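Local coordinates for Ketoacyl_synth_N domain-containing protein (Photorhabdus luminescens subsp. laumondii, PDB 6SMO) that probably acts as the chain-length-factor-like partner of a ketosynthase heterodimer in polyketide assembly, a thiolase-fold relative of 3-oxoacyl-[acyl-carrier-protein] synthases, at residues K56-N59 / N60-R64; S84-V88 / D89-P93; A136-Q139 / G140-L144. One frame throughout, in Å; residues are numbered along the deposited sequence.

Contact 1 (K56-N59 / N60-R64); sequences KYIN and NRLRR
Asn59 caps the short helix 60-63 with its side chain, and its backbone oxygen accepts the first i to i+4 bond, from Arg63 N. The amide oxygen OD1 takes the N-H of Leu62 in a nearly straight bond, Asn59 OD1 to Leu62 N 3.0 Å with 164° at the hydrogen; this is the N-cap bond. The donor stands above the plane of the amide, 37° out of it. What brings OD1 over the first turn is chi1 of Asn59 (66°), which tucks CG between the backbone N and the carbonyl carbon. The main-chain bond, Arg63 N to Asn59 O, measures 3.1 Å.

The close-packed part lies beneath the cap. Ile58 CG2 rests on the isobutyl group of Leu62, meeting Leu62 CD2 at 3.9 Å, and also lies 4.0 Å from Arg63 CB. Ile58 is buried here, its side chain reaching Val71 of helix 68-84, while Leu62 leans on Gln141 and Leu145 of helix 137-146. The side of Asn59 and Asn60 is looser: both are exposed, and they brush polar side chains of another protein chain.

Arg61 and Arg64 carry their charge away from the cap, each forming a salt bridge with an acidic side chain of another protein chain. Arg63 turns back along the loop, its NE weakly bonded to Gly54 O and its NH2 in a salt bridge with Glu68 of the same chain. Two N-H groups of the first turn are thus met by a single asparagine, and the chemistry implies a short helix held at its start by hydrogen bonds to a neutral residue, its positive charges probably balanced by partners outside the helix, two of them across a subunit interface.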
ATOM      1  N   LYS C  56      -0.574 -20.452  18.908  1.00 78.36           N
ATOM      2  CA  LYS C  56      -1.649 -20.147  19.893  1.00 79.04           C
ATOM      3  C   LYS C  56      -2.511 -18.983  19.384  1.00 77.32           C
ATOM      4  O   LYS C  56      -3.744 -19.050  19.556  1.00 79.95           O
ATOM      5  CB  LYS C  56      -1.055 -19.814  21.265  1.00 80.62           C
ATOM      6  CG  LYS C  56      -2.065 -19.746  22.403  1.00 82.12           C
ATOM      7  CD  LYS C  56      -1.494 -19.219  23.702  1.00 83.01           C
ATOM      8  CE  LYS C  56      -0.565 -20.198  24.387  1.00 83.59           C
ATOM      9  NZ  LYS C  56      -0.058 -19.663  25.672  1.00 84.30           N
ATOM     10  N   TYR C  57      -1.885 -17.959  18.794  1.00 74.79           N
ATOM     11  CA  TYR C  57      -2.548 -16.710  18.330  1.00 71.41           C
ATOM     12  C   TYR C  57      -3.299 -16.964  17.017  1.00 69.04           C
ATOM     13  O   TYR C  57      -4.519 -16.705  16.969  1.00 69.61           O
ATOM     14  CB  TYR C  57      -1.527 -15.584  18.152  1.00 71.06           C
ATOM     15  CG  TYR C  57      -0.886 -15.106  19.430  1.00 70.80           C
ATOM     16  CD1 TYR C  57      -1.489 -14.134  20.213  1.00 71.12           C
ATOM     17  CD2 TYR C  57       0.331 -15.615  19.854  1.00 70.82           C
ATOM     18  CE1 TYR C  57      -0.905 -13.685  21.387  1.00 71.46           C
ATOM     19  CE2 TYR C  57       0.930 -15.177  21.025  1.00 71.51           C
ATOM     20  CZ  TYR C  57       0.309 -14.209  21.795  1.00 71.90           C
ATOM     21  OH  TYR C  57       0.892 -13.772  22.950  1.00 71.96           O
ATOM     22  N   ILE C  58      -2.590 -17.447  15.991  1.00 66.85           N
ATOM     23  CA  ILE C  58      -3.104 -17.604  14.596  1.00 65.73           C
ATOM     24  C   ILE C  58      -3.338 -19.094  14.308  1.00 64.66           C
ATOM     25  O   ILE C  58      -2.462 -19.910  14.655  1.00 66.42           O
ATOM     26  CB  ILE C  58      -2.129 -16.967  13.582  1.00 65.02           C
ATOM     27  CG1 ILE C  58      -1.814 -15.510  13.935  1.00 64.59           C
ATOM     28  CG2 ILE C  58      -2.663 -17.092  12.163  1.00 65.09           C
ATOM     29  CD1 ILE C  58      -0.563 -14.976  13.280  1.00 64.18           C
ATOM     30  N   ASN C  59      -4.476 -19.420  13.683  1.00 63.60           N
ATOM     31  CA  ASN C  59      -4.859 -20.797  13.265  1.00 63.01           C
ATOM     32  C   ASN C  59      -3.999 -21.218  12.065  1.00 62.02           C
ATOM     33  O   ASN C  59      -3.487 -20.325  11.362  1.00 60.72           O
ATOM     34  CB  ASN C  59      -6.357 -20.901  12.956  1.00 63.49           C
ATOM     35  CG  ASN C  59      -6.778 -20.096  11.743  1.00 63.23           C
ATOM     36  OD1 ASN C  59      -6.588 -20.525  10.608  1.00 63.17           O
ATOM     37  ND2 ASN C  59      -7.366 -18.933  11.974  1.00 63.97           N
ATOM     38  N   ASN C  60      -3.873 -22.529  11.834  1.00 62.09           N
ATOM     39  CA  ASN C  60      -2.929 -23.128  10.849  1.00 61.66           C
ATOM     40  C   ASN C  60      -3.365 -22.811   9.411  1.00 59.21           C
ATOM     41  O   ASN C  60      -2.467 -22.690   8.558  1.00 58.26           O
ATOM     42  CB  ASN C  60      -2.768 -24.639  11.051  1.00 63.53           C
ATOM     43  CG  ASN C  60      -1.751 -24.998  12.114  1.00 65.25           C
ATOM     44  OD1 ASN C  60      -0.863 -24.210  12.432  1.00 66.96           O
ATOM     45  ND2 ASN C  60      -1.865 -26.197  12.664  1.00 65.87           N
ATOM     46  N   ARG C  61      -4.671 -22.692   9.146  1.00 57.61           N
ATOM     47  CA  ARG C  61      -5.213 -22.385   7.791  1.00 57.01           C
ATOM     48  C   ARG C  61      -4.676 -21.022   7.336  1.00 54.85           C
ATOM     49  O   ARG C  61      -4.107 -20.954   6.230  1.00 54.45           O
ATOM     50  CB  ARG C  61      -6.745 -22.393   7.776  1.00 57.79           C
ATOM     51  CG  ARG C  61      -7.348 -22.500   6.381  1.00 58.24           C
ATOM     52  CD  ARG C  61      -8.857 -22.657   6.394  1.00 59.08           C
ATOM     53  NE  ARG C  61      -9.400 -22.980   5.079  1.00 59.69           N
ATOM     54  CZ  ARG C  61     -10.673 -23.283   4.830  1.00 60.51           C
ATOM     55  NH1 ARG C  61     -11.562 -23.312   5.811  1.00 60.69           N
ATOM     56  NH2 ARG C  61     -11.058 -23.560   3.595  1.00 60.76           N
ATOM     57  N   LEU C  62      -4.834 -19.993   8.175  1.00 53.30           N
ATOM     58  CA  LEU C  62      -4.435 -18.588   7.886  1.00 51.87           C
ATOM     59  C   LEU C  62      -2.906 -18.454   7.903  1.00 52.31           C
ATOM     60  O   LEU C  62      -2.376 -17.750   7.023  1.00 50.82           O
ATOM     61  CB  LEU C  62      -5.079 -17.656   8.920  1.00 50.97           C
ATOM     62  CG  LEU C  62      -4.692 -16.180   8.822  1.00 49.81           C
ATOM     63  CD1 LEU C  62      -5.007 -15.614   7.446  1.00 49.10           C
ATOM     64  CD2 LEU C  62      -5.391 -15.365   9.899  1.00 49.35           C
ATOM     65  N   ARG C  63      -2.232 -19.084   8.871  1.00 53.59           N
ATOM     66  CA  ARG C  63      -0.760 -18.962   9.071  1.00 54.70           C
ATOM     67  C   ARG C  63      -0.018 -19.523   7.851  1.00 53.99           C
ATOM     68  O   ARG C  63       1.055 -18.983   7.514  1.00 53.01           O
ATOM     69  CB  ARG C  63      -0.305 -19.687  10.342  1.00 56.64           C
ATOM     70  CG  ARG C  63       1.045 -19.204  10.851  1.00 58.92           C
ATOM     71  CD  ARG C  63       1.671 -20.087  11.911  1.00 60.78           C
ATOM     72  NE  ARG C  63       2.655 -19.336  12.678  1.00 62.86           N
ATOM     73  CZ  ARG C  63       3.853 -18.954  12.235  1.00 63.83           C
ATOM     74  NH1 ARG C  63       4.656 -18.264  13.028  1.00 63.91           N
ATOM     75  NH2 ARG C  63       4.251 -19.257  11.010  1.00 63.70           N
ATOM     76  N   ARG C  64      -0.577 -20.565   7.227  1.00 54.19           N
ATOM     77  CA  ARG C  64      -0.027 -21.254   6.027  1.00 54.92           C
ATOM     78  C   ARG C  64       0.208 -20.247   4.892  1.00 52.52           C
ATOM     79  O   ARG C  64       1.212 -20.405   4.172  1.00 51.52           O
ATOM     80  CB  ARG C  64      -0.993 -22.345   5.551  1.00 57.21           C
ATOM     81  CG  ARG C  64      -0.319 -23.558   4.925  1.00 59.43           C
ATOM     82  CD  ARG C  64      -1.175 -24.198   3.847  1.00 61.17           C
ATOM     83  NE  ARG C  64      -0.968 -23.556   2.556  1.00 62.00           N
ATOM     84  CZ  ARG C  64       0.088 -23.749   1.766  1.00 62.47           C
ATOM     85  NH1 ARG C  64       0.174 -23.103   0.615  1.00 62.50           N
ATOM     86  NH2 ARG C  64       1.056 -24.577   2.122  1.00 63.23           N
TER

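Contact 2 (S84-V88 / D89-P93); sequences SRLDV and DKLDP
Asp87 O is the acceptor that closes this turn. It takes Leu91 N at 3.2 Å, and Lys90 N makes a second, weak bond to the same Asp87 O. One carbonyl therefore serves two successive N-H groups. Asp87 itself is the centre of an inverse gamma turn, and the chain then coils through Val88 and Asp89 in the loop that joins helix 68-84 to strand 96-101.

On the outer side the Asp87 carboxylate crosses the extended Lys90 chain at a slant, OD2 of Asp87 coming nearest to Lys90 CD, at 3.5 Å. With CG of Asp87 anti to the backbone N, chi1 of -157° sets the carboxylate beside the methylenes of Lys90, yet Lys90 NZ stays 4.1 Å from Asp87 OD2, beyond a salt bridge.

The inner side is apolar: Leu86 CD2 meets Leu91 CD2 at 4.0 Å, the two side chains crossing at about a right angle, and both touch Val180 of strand 180-187. Farther back, Ser84 OG is satisfied by the carbonyl of Leu81, and Ser84 O accepts from Arg236 NH1.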
ATOM      1  N   SER C  84      -6.066  -2.366  25.955  1.00 45.39           N
ATOM      2  CA  SER C  84      -7.050  -1.261  25.799  1.00 46.36           C
ATOM      3  C   SER C  84      -8.387  -1.635  26.453  1.00 47.83           C
ATOM      4  O   SER C  84      -9.116  -0.710  26.860  1.00 47.65           O
ATOM      5  CB  SER C  84      -7.235  -0.895  24.347  1.00 45.51           C
ATOM      6  OG  SER C  84      -7.878  -1.942  23.637  1.00 45.18           O
ATOM      7  N   ARG C  85      -8.691  -2.937  26.530  1.00 50.08           N
ATOM      8  CA  ARG C  85      -9.926  -3.505  27.143  1.00 51.77           C
ATOM      9  C   ARG C  85     -11.152  -3.097  26.314  1.00 51.09           C
ATOM     10  O   ARG C  85     -12.231  -2.906  26.911  1.00 50.93           O
ATOM     11  CB  ARG C  85     -10.062  -3.060  28.605  1.00 54.25           C
ATOM     12  CG  ARG C  85      -8.868  -3.413  29.482  1.00 56.56           C
ATOM     13  CD  ARG C  85      -8.910  -2.716  30.829  1.00 59.61           C
ATOM     14  NE  ARG C  85      -7.707  -2.965  31.615  1.00 62.24           N
ATOM     15  CZ  ARG C  85      -7.429  -2.403  32.791  1.00 64.13           C
ATOM     16  NH1 ARG C  85      -6.303  -2.706  33.415  1.00 65.09           N
ATOM     17  NH2 ARG C  85      -8.269  -1.541  33.340  1.00 65.01           N
ATOM     18  N   LEU C  86     -10.994  -2.989  24.989  1.00 50.44           N
ATOM     19  CA  LEU C  86     -12.091  -2.658  24.037  1.00 50.10           C
ATOM     20  C   LEU C  86     -12.990  -3.886  23.856  1.00 50.62           C
ATOM     21  O   LEU C  86     -12.446  -4.983  23.619  1.00 50.54           O
ATOM     22  CB  LEU C  86     -11.499  -2.223  22.691  1.00 49.25           C
ATOM     23  CG  LEU C  86     -11.026  -0.771  22.605  1.00 49.08           C
ATOM     24  CD1 LEU C  86     -10.104  -0.572  21.411  1.00 48.30           C
ATOM     25  CD2 LEU C  86     -12.207   0.184  22.528  1.00 49.30           C
ATOM     26  N   ASP C  87     -14.309  -3.700  23.964  1.00 50.99           N
ATOM     27  CA  ASP C  87     -15.328  -4.727  23.612  1.00 51.93           C
ATOM     28  C   ASP C  87     -15.439  -4.754  22.083  1.00 52.58           C
ATOM     29  O   ASP C  87     -16.328  -4.069  21.536  1.00 53.06           O
ATOM     30  CB  ASP C  87     -16.659  -4.453  24.321  1.00 52.18           C
ATOM     31  CG  ASP C  87     -17.549  -5.677  24.464  1.00 52.29           C
ATOM     32  OD1 ASP C  87     -17.514  -6.540  23.563  1.00 50.98           O
ATOM     33  OD2 ASP C  87     -18.266  -5.759  25.481  1.00 53.56           O
ATOM     34  N   VAL C  88     -14.551  -5.513  21.429  1.00 53.28           N
ATOM     35  CA  VAL C  88     -14.306  -5.483  19.954  1.00 53.85           C
ATOM     36  C   VAL C  88     -15.580  -5.888  19.197  1.00 54.88           C
ATOM     37  O   VAL C  88     -15.788  -5.356  18.088  1.00 54.29           O
ATOM     38  CB  VAL C  88     -13.102  -6.366  19.564  1.00 53.93           C
ATOM     39  CG1 VAL C  88     -13.382  -7.852  19.738  1.00 54.55           C
ATOM     40  CG2 VAL C  88     -12.627  -6.075  18.149  1.00 53.71           C
ATOM     41  N   ASP C  89     -16.393  -6.787  19.766  1.00 56.67           N
ATOM     42  CA  ASP C  89     -17.646  -7.302  19.146  1.00 58.21           C
ATOM     43  C   ASP C  89     -18.685  -6.177  19.055  1.00 57.85           C
ATOM     44  O   ASP C  89     -19.341  -6.068  18.000  1.00 56.62           O
ATOM     45  CB  ASP C  89     -18.212  -8.493  19.924  1.00 60.44           C
ATOM     46  CG  ASP C  89     -17.354  -9.745  19.851  1.00 62.28           C
ATOM     47  OD1 ASP C  89     -16.116  -9.615  19.937  1.00 63.64           O
ATOM     48  OD2 ASP C  89     -17.931 -10.842  19.708  1.00 64.42           O
ATOM     49  N   LYS C  90     -18.827  -5.380  20.120  1.00 58.12           N
ATOM     50  CA  LYS C  90     -19.863  -4.318  20.246  1.00 58.67           C
ATOM     51  C   LYS C  90     -19.461  -3.079  19.433  1.00 57.03           C
ATOM     52  O   LYS C  90     -20.372  -2.324  19.037  1.00 57.53           O
ATOM     53  CB  LYS C  90     -20.096  -3.969  21.720  1.00 60.52           C
ATOM     54  CG  LYS C  90     -20.834  -5.036  22.519  1.00 61.93           C
ATOM     55  CD  LYS C  90     -21.173  -4.618  23.933  1.00 63.07           C
ATOM     56  CE  LYS C  90     -22.025  -5.637  24.661  1.00 64.01           C
ATOM     57  NZ  LYS C  90     -22.333  -5.206  26.045  1.00 64.76           N
ATOM     58  N   LEU C  91     -18.159  -2.874  19.196  1.00 54.88           N
ATOM     59  CA  LEU C  91     -17.623  -1.733  18.398  1.00 53.34           C
ATOM     60  C   LEU C  91     -18.188  -1.787  16.972  1.00 51.40           C
ATOM     61  O   LEU C  91     -18.262  -2.896  16.406  1.00 52.85           O
ATOM     62  CB  LEU C  91     -16.091  -1.773  18.380  1.00 53.25           C
ATOM     63  CG  LEU C  91     -15.397  -0.691  19.206  1.00 53.53           C
ATOM     64  CD1 LEU C  91     -15.710  -0.841  20.687  1.00 54.66           C
ATOM     65  CD2 LEU C  91     -13.896  -0.714  18.973  1.00 53.02           C
ATOM     66  N   ASP C  92     -18.562  -0.626  16.426  1.00 48.84           N
ATOM     67  CA  ASP C  92     -19.077  -0.467  15.040  1.00 47.24           C
ATOM     68  C   ASP C  92     -17.908  -0.631  14.071  1.00 45.49           C
ATOM     69  O   ASP C  92     -16.947   0.133  14.136  1.00 44.21           O
ATOM     70  CB  ASP C  92     -19.766   0.890  14.864  1.00 47.67           C
ATOM     71  CG  ASP C  92     -20.575   1.025  13.583  1.00 48.26           C
ATOM     72  OD1 ASP C  92     -21.299   0.069  13.240  1.00 49.79           O
ATOM     73  OD2 ASP C  92     -20.480   2.090  12.941  1.00 47.69           O
ATOM     74  N   PRO C  93     -17.946  -1.619  13.146  1.00 44.06           N
ATOM     75  CA  PRO C  93     -16.809  -1.889  12.260  1.00 42.71           C
ATOM     76  C   PRO C  93     -16.474  -0.739  11.294  1.00 41.76           C
ATOM     77  O   PRO C  93     -15.330  -0.650  10.884  1.00 40.45           O
ATOM     78  CB  PRO C  93     -17.242  -3.140  11.477  1.00 42.96           C
ATOM     79  CG  PRO C  93     -18.754  -3.125  11.540  1.00 43.71           C
ATOM     80  CD  PRO C  93     -19.079  -2.524  12.891  1.00 44.33           C
TER

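Contact 3 (A136-Q139 / G140-L144); sequences AALQ and GQLSL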
ATOM      1  N   ALA C 136       0.887  -4.216   2.166  1.00 34.10           N
ATOM      2  CA  ALA C 136      -0.525  -3.950   2.524  1.00 33.89           C
ATOM      3  C   ALA C 136      -1.299  -5.218   2.888  1.00 33.93           C
ATOM      4  O   ALA C 136      -2.500  -5.128   2.988  1.00 33.88           O
ATOM      5  CB  ALA C 136      -1.205  -3.204   1.420  1.00 33.99           C
ATOM      6  N   ALA C 137      -0.570  -6.319   2.977  1.00 33.92           N
ATOM      7  CA  ALA C 137      -1.101  -7.635   3.349  1.00 33.94           C
ATOM      8  C   ALA C 137      -1.581  -7.580   4.789  1.00 33.72           C
ATOM      9  O   ALA C 137      -2.638  -8.103   5.061  1.00 34.25           O
ATOM     10  CB  ALA C 137       0.003  -8.636   3.179  1.00 34.03           C
ATOM     11  N   LEU C 138      -0.819  -6.917   5.651  1.00 33.33           N
ATOM     12  CA  LEU C 138      -1.120  -6.877   7.101  1.00 33.26           C
ATOM     13  C   LEU C 138      -2.455  -6.196   7.361  1.00 33.34           C
ATOM     14  O   LEU C 138      -3.229  -6.742   8.116  1.00 33.67           O
ATOM     15  CB  LEU C 138       0.021  -6.162   7.830  1.00 33.11           C
ATOM     16  CG  LEU C 138      -0.017  -6.177   9.357  1.00 33.20           C
ATOM     17  CD1 LEU C 138      -0.524  -7.495   9.889  1.00 33.38           C
ATOM     18  CD2 LEU C 138       1.340  -5.882   9.934  1.00 33.14           C
ATOM     19  N   GLN C 139      -2.707  -5.074   6.704  1.00 33.04           N
ATOM     20  CA  GLN C 139      -3.959  -4.323   6.931  1.00 33.12           C
ATOM     21  C   GLN C 139      -5.152  -5.175   6.515  1.00 33.19           C
ATOM     22  O   GLN C 139      -6.114  -5.155   7.243  1.00 33.84           O
ATOM     23  CB  GLN C 139      -3.862  -2.923   6.319  1.00 32.75           C
ATOM     24  CG  GLN C 139      -4.545  -2.727   4.978  1.00 32.66           C
ATOM     25  CD  GLN C 139      -4.168  -1.399   4.414  1.00 32.54           C
ATOM     26  OE1 GLN C 139      -3.109  -1.250   3.860  1.00 32.41           O
ATOM     27  NE2 GLN C 139      -5.020  -0.421   4.586  1.00 33.17           N
ATOM     28  N   GLY C 140      -5.058  -5.880   5.391  1.00 33.14           N
ATOM     29  CA  GLY C 140      -6.127  -6.740   4.882  1.00 33.36           C
ATOM     30  C   GLY C 140      -6.349  -7.939   5.762  1.00 33.81           C
ATOM     31  O   GLY C 140      -7.484  -8.305   5.955  1.00 34.25           O
ATOM     32  N   GLN C 141      -5.266  -8.541   6.236  1.00 34.07           N
ATOM     33  CA  GLN C 141      -5.340  -9.731   7.105  1.00 34.56           C
ATOM     34  C   GLN C 141      -6.016  -9.360   8.420  1.00 34.79           C
ATOM     35  O   GLN C 141      -6.685 -10.208   8.960  1.00 35.26           O
ATOM     36  CB  GLN C 141      -3.961 -10.362   7.284  1.00 34.70           C
ATOM     37  CG  GLN C 141      -3.459 -11.114   6.065  1.00 34.61           C
ATOM     38  CD  GLN C 141      -4.426 -12.106   5.475  1.00 34.91           C
ATOM     39  OE1 GLN C 141      -5.442 -12.452   6.058  1.00 35.67           O
ATOM     40  NE2 GLN C 141      -4.114 -12.579   4.290  1.00 34.48           N
ATOM     41  N   LEU C 142      -5.726  -8.177   8.954  1.00 34.69           N
ATOM     42  CA  LEU C 142      -6.327  -7.679  10.218  1.00 35.07           C
ATOM     43  C   LEU C 142      -7.816  -7.414  10.036  1.00 35.37           C
ATOM     44  O   LEU C 142      -8.565  -7.623  10.954  1.00 36.27           O
ATOM     45  CB  LEU C 142      -5.650  -6.367  10.612  1.00 34.86           C
ATOM     46  CG  LEU C 142      -4.233  -6.451  11.156  1.00 34.83           C
ATOM     47  CD1 LEU C 142      -3.685  -5.067  11.384  1.00 34.49           C
ATOM     48  CD2 LEU C 142      -4.157  -7.273  12.424  1.00 35.29           C
ATOM     49  N   SER C 143      -8.179  -6.869   8.892  1.00 35.24           N
ATOM     50  CA  SER C 143      -9.558  -6.437   8.540  1.00 35.67           C
ATOM     51  C   SER C 143     -10.480  -7.654   8.380  1.00 36.02           C
ATOM     52  O   SER C 143     -11.692  -7.493   8.608  1.00 36.51           O
ATOM     53  CB  SER C 143      -9.567  -5.567   7.306  1.00 35.61           C
ATOM     54  OG  SER C 143      -9.173  -6.299   6.157  1.00 35.87           O
ATOM     55  N   LEU C 144      -9.939  -8.821   8.005  1.00 35.77           N
ATOM     56  CA  LEU C 144     -10.711 -10.089   7.882  1.00 36.19           C
ATOM     57  C   LEU C 144     -10.988 -10.663   9.278  1.00 36.87           C
ATOM     58  O   LEU C 144     -12.129 -11.109   9.510  1.00 38.32           O
ATOM     59  CB  LEU C 144      -9.939 -11.097   7.022  1.00 35.85           C
ATOM     60  CG  LEU C 144      -9.771 -10.744   5.544  1.00 35.68           C
ATOM     61  CD1 LEU C 144      -9.027 -11.851   4.812  1.00 35.58           C
ATOM     62  CD2 LEU C 144     -11.110 -10.478   4.870  1.00 35.97           C
TER
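Leu138 and Leu142, one turn apart on helix 137-146, run slantwise to each other: a methyl of Leu138, CD1, comes to the branch carbon CG of Leu142 at 4.1 Å. The two first torsions differ: Leu138 has CG anti to the backbone N (chi1 -172°), while Leu142 has it anti to the carbonyl carbon. Leu142 CG also sits close over the backbone oxygen of Leu138, which takes Leu142 N at 3.0 Å.

Gln141 behaves differently. CB and CG skirt the carbonyl of Ala137, Gln141 CG to Ala137 O 3.3 Å, and then the bend at chi2 leads the amide away; the main-chain bond from Gln141 N to Ala137 O is 2.9 Å. Ser143 folds back on the helix, OG donating to Gly140 O at 2.6 Å, tilted 34° from the carbonyl plane, and Leu144 N reaches that oxygen from the same face. Gln139 runs away from the next turn, extended beyond CG, and its OE1 bonds Thr154 OG1.

The helix is buried between layers: Leu142 sits between strand 96-101 and helix 68-84, Leu138, Gln139 and Ser143 touch the strand, Ala137 the helix, and Ala136, Gln139 and Gln141 pack on the neighbouring PKS_KS domain-containing chain, whose Ser429 OG hydrogen-bonds Ala136 O.

Contacts 1 and 3 touch directly: Leu62 CD1 of contact 1 lies 3.5 Å from Gln141 OE1 of contact 3, with centres about 14 Å apart. Contact 2 keeps its distance, its nearest atoms about 8 Å from contact 3 and about 13 Å from contact 1. Helix 68-84 ties the three together, since it packs on side chains of contacts 1 and 3 and runs into the loop of contact 2. In contact 3 the Ala136 side chain is about 7 Å from the bound hexaketide-like ligand; Val129, Ala130, Trp133 and Phe134, just earlier in the chain, line that pocket. Contacts 1 and 3 also meet other protein chains, contact 2 none.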